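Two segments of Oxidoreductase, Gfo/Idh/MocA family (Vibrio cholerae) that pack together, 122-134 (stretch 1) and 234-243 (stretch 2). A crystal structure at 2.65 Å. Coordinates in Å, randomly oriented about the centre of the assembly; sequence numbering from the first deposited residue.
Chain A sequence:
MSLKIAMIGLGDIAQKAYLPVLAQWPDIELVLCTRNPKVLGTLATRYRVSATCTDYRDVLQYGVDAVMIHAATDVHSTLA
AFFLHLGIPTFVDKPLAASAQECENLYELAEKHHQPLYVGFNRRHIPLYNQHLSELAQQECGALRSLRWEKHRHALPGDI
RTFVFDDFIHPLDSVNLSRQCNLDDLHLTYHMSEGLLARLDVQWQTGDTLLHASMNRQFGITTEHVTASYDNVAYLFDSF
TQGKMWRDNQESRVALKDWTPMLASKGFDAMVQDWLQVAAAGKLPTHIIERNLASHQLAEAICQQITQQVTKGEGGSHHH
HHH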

# COMPACT_ATOMS: atom_id res chain seq x y z
N ASN A 122 16.46 -21.71 5.46
CA ASN A 122 15.44 -21.03 6.26
C ASN A 122 14.15 -20.69 5.50
O ASN A 122 13.07 -20.72 6.08
CB ASN A 122 16.03 -19.77 6.91
CG ASN A 122 16.26 -18.65 5.92
OD1 ASN A 122 15.81 -17.53 6.14
ND2 ASN A 122 16.97 -18.93 4.83
N ARG A 123 14.25 -20.41 4.20
CA ARG A 123 13.08 -20.07 3.42
C ARG A 123 12.10 -21.24 3.25
O ARG A 123 11.17 -21.16 2.45
CB ARG A 123 13.49 -19.55 2.05
CG ARG A 123 13.30 -18.06 1.86
CD ARG A 123 14.44 -17.45 1.08
NE ARG A 123 15.58 -17.15 1.95
CZ ARG A 123 15.99 -15.91 2.23
NH1 ARG A 123 15.38 -14.86 1.72
NH2 ARG A 123 17.01 -15.74 3.05
N ARG A 124 12.31 -22.34 3.98
CA ARG A 124 11.37 -23.47 3.90
C ARG A 124 10.52 -23.47 5.16
O ARG A 124 9.57 -24.24 5.26
CB ARG A 124 12.10 -24.82 3.84
CG ARG A 124 12.80 -25.14 2.55
CD ARG A 124 13.33 -26.57 2.59
NE ARG A 124 14.30 -26.80 1.52
CZ ARG A 124 15.09 -27.86 1.43
NH1 ARG A 124 15.04 -28.81 2.36
NH2 ARG A 124 15.95 -27.95 0.42
N HIS A 125 10.90 -22.62 6.11
CA HIS A 125 10.22 -22.51 7.40
C HIS A 125 9.69 -21.12 7.68
O HIS A 125 9.60 -20.70 8.84
CB HIS A 125 11.20 -22.88 8.50
CG HIS A 125 11.85 -24.20 8.30
ND1 HIS A 125 11.25 -25.39 8.67
CD2 HIS A 125 13.00 -24.54 7.67
CE1 HIS A 125 12.00 -26.40 8.27
NE2 HIS A 125 13.07 -25.91 7.66
N ILE A 126 9.34 -20.38 6.64
CA ILE A 126 8.81 -19.04 6.86
C ILE A 126 7.43 -19.17 7.49
O ILE A 126 6.47 -19.58 6.82
CB ILE A 126 8.73 -18.26 5.55
CG1 ILE A 126 10.11 -18.25 4.90
CG2 ILE A 126 8.24 -16.84 5.81
CD1 ILE A 126 11.21 -17.70 5.79
N PRO A 127 7.32 -18.83 8.79
CA PRO A 127 6.03 -18.93 9.48
C PRO A 127 4.83 -18.33 8.76
O PRO A 127 3.79 -18.98 8.65
CB PRO A 127 6.30 -18.29 10.84
CG PRO A 127 7.49 -17.40 10.60
CD PRO A 127 8.34 -18.18 9.64
N LEU A 128 4.95 -17.11 8.25
CA LEU A 128 3.81 -16.53 7.57
C LEU A 128 3.48 -17.25 6.27
O LEU A 128 2.31 -17.34 5.88
CB LEU A 128 4.01 -15.04 7.30
CG LEU A 128 2.80 -14.29 6.69
CD1 LEU A 128 1.72 -14.15 7.73
CD2 LEU A 128 3.22 -12.93 6.18
N TYR A 129 4.47 -17.78 5.57
CA TYR A 129 4.16 -18.45 4.31
C TYR A 129 3.61 -19.85 4.48
O TYR A 129 2.68 -20.24 3.77
CB TYR A 129 5.39 -18.51 3.41
CG TYR A 129 6.01 -17.18 3.07
CD1 TYR A 129 5.39 -15.97 3.42
CD2 TYR A 129 7.22 -17.12 2.39
CE1 TYR A 129 5.97 -14.74 3.10
CE2 TYR A 129 7.81 -15.91 2.06
CZ TYR A 129 7.18 -14.73 2.42
OH TYR A 129 7.78 -13.53 2.09
N ASN A 130 4.17 -20.62 5.41
CA ASN A 130 3.71 -21.98 5.64
C ASN A 130 2.35 -22.02 6.32
O ASN A 130 1.64 -23.02 6.24
CB ASN A 130 4.73 -22.76 6.47
CG ASN A 130 6.09 -22.91 5.77
OD1 ASN A 130 6.23 -22.61 4.58
ND2 ASN A 130 7.09 -23.37 6.52
N GLN A 131 1.99 -20.93 6.99
CA GLN A 131 0.71 -20.85 7.67
C GLN A 131 -0.43 -20.77 6.68
O GLN A 131 -1.50 -21.33 6.91
CB GLN A 131 0.67 -19.63 8.57
CG GLN A 131 -0.73 -19.28 9.04
CD GLN A 131 -0.75 -18.04 9.93
OE1 GLN A 131 -1.81 -17.44 10.15
NE2 GLN A 131 0.43 -17.66 10.45
N HIS A 132 -0.19 -20.07 5.59
CA HIS A 132 -1.20 -19.89 4.56
C HIS A 132 -1.08 -20.89 3.41
O HIS A 132 -2.08 -21.42 2.93
CB HIS A 132 -1.14 -18.45 4.03
CG HIS A 132 -1.58 -17.42 5.02
ND1 HIS A 132 -2.90 -17.15 5.28
CD2 HIS A 132 -0.86 -16.61 5.84
CE1 HIS A 132 -2.99 -16.22 6.22
NE2 HIS A 132 -1.77 -15.88 6.58
N LEU A 133 0.15 -21.16 2.97
CA LEU A 133 0.39 -22.10 1.88
C LEU A 133 0.93 -23.44 2.40
O LEU A 133 2.13 -23.58 2.63
CB LEU A 133 1.37 -21.48 0.89
CG LEU A 133 1.09 -20.01 0.57
CD1 LEU A 133 2.25 -19.44 -0.24
CD2 LEU A 133 -0.22 -19.89 -0.18
N SER A 134 0.04 -24.42 2.57
CA SER A 134 0.43 -25.73 3.09
C SER A 134 1.46 -26.44 2.21
O SER A 134 2.31 -27.18 2.71
CB SER A 134 -0.80 -26.63 3.28
OG SER A 134 -1.59 -26.72 2.10
N ALA A 234 -5.11 -16.47 -4.88
CA ALA A 234 -3.73 -16.07 -5.05
C ALA A 234 -3.24 -15.35 -3.80
O ALA A 234 -4.04 -14.94 -2.96
CB ALA A 234 -3.60 -15.17 -6.28
N TYR A 235 -1.91 -15.24 -3.68
CA TYR A 235 -1.25 -14.56 -2.56
C TYR A 235 -0.00 -13.86 -3.09
O TYR A 235 0.64 -14.35 -4.01
CB TYR A 235 -0.75 -15.54 -1.49
CG TYR A 235 -1.81 -16.28 -0.73
CD1 TYR A 235 -2.44 -17.39 -1.27
CD2 TYR A 235 -2.17 -15.87 0.56
CE1 TYR A 235 -3.40 -18.09 -0.55
CE2 TYR A 235 -3.14 -16.56 1.29
CZ TYR A 235 -3.75 -17.67 0.73
OH TYR A 235 -4.71 -18.35 1.43
N LEU A 236 0.36 -12.75 -2.48
CA LEU A 236 1.55 -12.02 -2.89
C LEU A 236 2.17 -11.41 -1.66
O LEU A 236 1.65 -10.44 -1.11
CB LEU A 236 1.20 -10.91 -3.88
CG LEU A 236 2.33 -10.33 -4.75
CD1 LEU A 236 1.86 -8.98 -5.27
CD2 LEU A 236 3.62 -10.16 -3.98
N PHE A 237 3.28 -11.97 -1.21
CA PHE A 237 3.96 -11.46 -0.03
C PHE A 237 5.12 -10.55 -0.44
O PHE A 237 6.00 -10.96 -1.19
CB PHE A 237 4.49 -12.61 0.82
CG PHE A 237 3.43 -13.54 1.30
CD1 PHE A 237 3.15 -14.71 0.61
CD2 PHE A 237 2.72 -13.27 2.46
CE1 PHE A 237 2.19 -15.62 1.09
CE2 PHE A 237 1.76 -14.16 2.96
CZ PHE A 237 1.50 -15.33 2.27
N ASP A 238 5.10 -9.32 0.07
CA ASP A 238 6.15 -8.34 -0.23
C ASP A 238 7.27 -8.38 0.82
O ASP A 238 8.24 -7.63 0.75
CB ASP A 238 5.55 -6.92 -0.30
CG ASP A 238 4.62 -6.64 0.86
OD1 ASP A 238 3.57 -7.31 0.96
OD2 ASP A 238 4.94 -5.77 1.69
N SER A 239 7.11 -9.27 1.79
CA SER A 239 8.10 -9.44 2.84
C SER A 239 7.75 -10.72 3.61
O SER A 239 6.89 -11.49 3.19
CB SER A 239 8.10 -8.25 3.81
OG SER A 239 6.99 -8.28 4.69
N PHE A 240 8.42 -10.94 4.73
CA PHE A 240 8.15 -12.11 5.53
C PHE A 240 7.07 -11.82 6.57
O PHE A 240 6.62 -12.73 7.25
CB PHE A 240 9.43 -12.59 6.21
CG PHE A 240 10.49 -13.04 5.25
CD1 PHE A 240 11.74 -12.42 5.24
CD2 PHE A 240 10.23 -14.05 4.31
CE1 PHE A 240 12.70 -12.79 4.30
CE2 PHE A 240 11.19 -14.43 3.37
CZ PHE A 240 12.43 -13.80 3.36
N THR A 241 6.62 -10.57 6.69
CA THR A 241 5.63 -10.26 7.71
C THR A 241 4.28 -9.84 7.16
O THR A 241 3.26 -9.97 7.83
CB THR A 241 6.13 -9.15 8.65
OG1 THR A 241 6.11 -7.89 7.96
CG2 THR A 241 7.54 -9.45 9.09
N GLN A 242 4.29 -9.32 5.94
CA GLN A 242 3.08 -8.85 5.30
C GLN A 242 2.83 -9.45 3.94
O GLN A 242 3.77 -9.81 3.22
CB GLN A 242 3.15 -7.35 5.14
CG GLN A 242 2.73 -6.59 6.35
CD GLN A 242 2.70 -5.11 6.07
OE1 GLN A 242 2.09 -4.32 6.82
NE2 GLN A 242 3.37 -4.70 4.97
N GLY A 243 1.55 -9.54 3.60
CA GLY A 243 1.17 -10.06 2.31
C GLY A 243 -0.29 -9.80 2.04
O GLY A 243 -1.05 -9.46 2.95
O HOH W 1 -4.99 -18.29 3.98

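The helix 127-132 packs alongside the strand 234-237 and the turn that follows it, running almost exactly antiparallel to the strand, with the two axes 10.8 Å apart at their closest. That spacing leaves room for a layer of side chains, and the contact, which buries 589 Å² counting both sides, is largely apolar and aromatic. The backbones come closer at the turn, where the CA atoms of L128 and F240 are 6.5 Å apart, than at the other end, where those of H132 and Y235 are 8.9 Å apart.

Aromatic packing accounts for much of the buried surface. The strand sends Y235 and F237 toward the helix, while L236, between them, contributes nothing, as the alternation of a β-strand predicts. Y129, in the m rotamer, leaves its CA sideways but brings its ring inward, so that its CE1 lies over one face of the F237 ring, 3.3 Å from F237 CG. The two rings are inclined at 36°, with centroids 4.5 Å apart. Y129 also meets F240, its CZ 3.7 Å from F240 CD2, so one tyrosine ring touches both phenylalanines. F240 gives up the most surface of any residue here; its flat ring reaches I126, whose CG2 is 3.7 Å from F240 CD2, and R123, whose NH1 approaches the ring edge at 3.5 Å from F240 CZ. That NH1 is hydrogen-bonded elsewhere in the structure, so the arginine can lie beside an apolar ring without leaving this nitrogen unpaired.

Aliphatic side chains fill the spaces around these rings. L133 forks between two of them: its CD2 sits over the face of Y235, 3.9 Å from the ring centroid in a CH-pi contact, and its CD1 meets the edge of F237, 4.0 Å from CE1. L128, pointing toward the other stretch, places CD2 3.7 Å from F237 CE2 and 3.4 Å from T241 O, packing a branched, flexible side chain against both a ring and the backbone of the turn.

One direct hydrogen bond crosses the contact. Y129 OH donates to S239 O over a very short 2.5 Å, with the carbonyl oxygen near the plane of the tyrosine ring. Tyrosine suits this place because its ring can pack on F237 while its hydroxyl, at the far end, reaches a backbone acceptor. The turn is braced from within: the side chain of S239, whose CA-to-CB bond points away from the helix, accepts hydrogen bonds at OG from T241 N at 3.1 Å and from Q242 N at 3.2 Å.

At the other end a water joins the stretches, 2.7 Å from H132 ND1 and 2.6 Å from Y235 OH. H132 and Y235 combine ring surface with polar atoms: H132 CB packs 3.9 Å from Y235 CE2, while the imidazole nitrogen and the phenolic oxygen share the water.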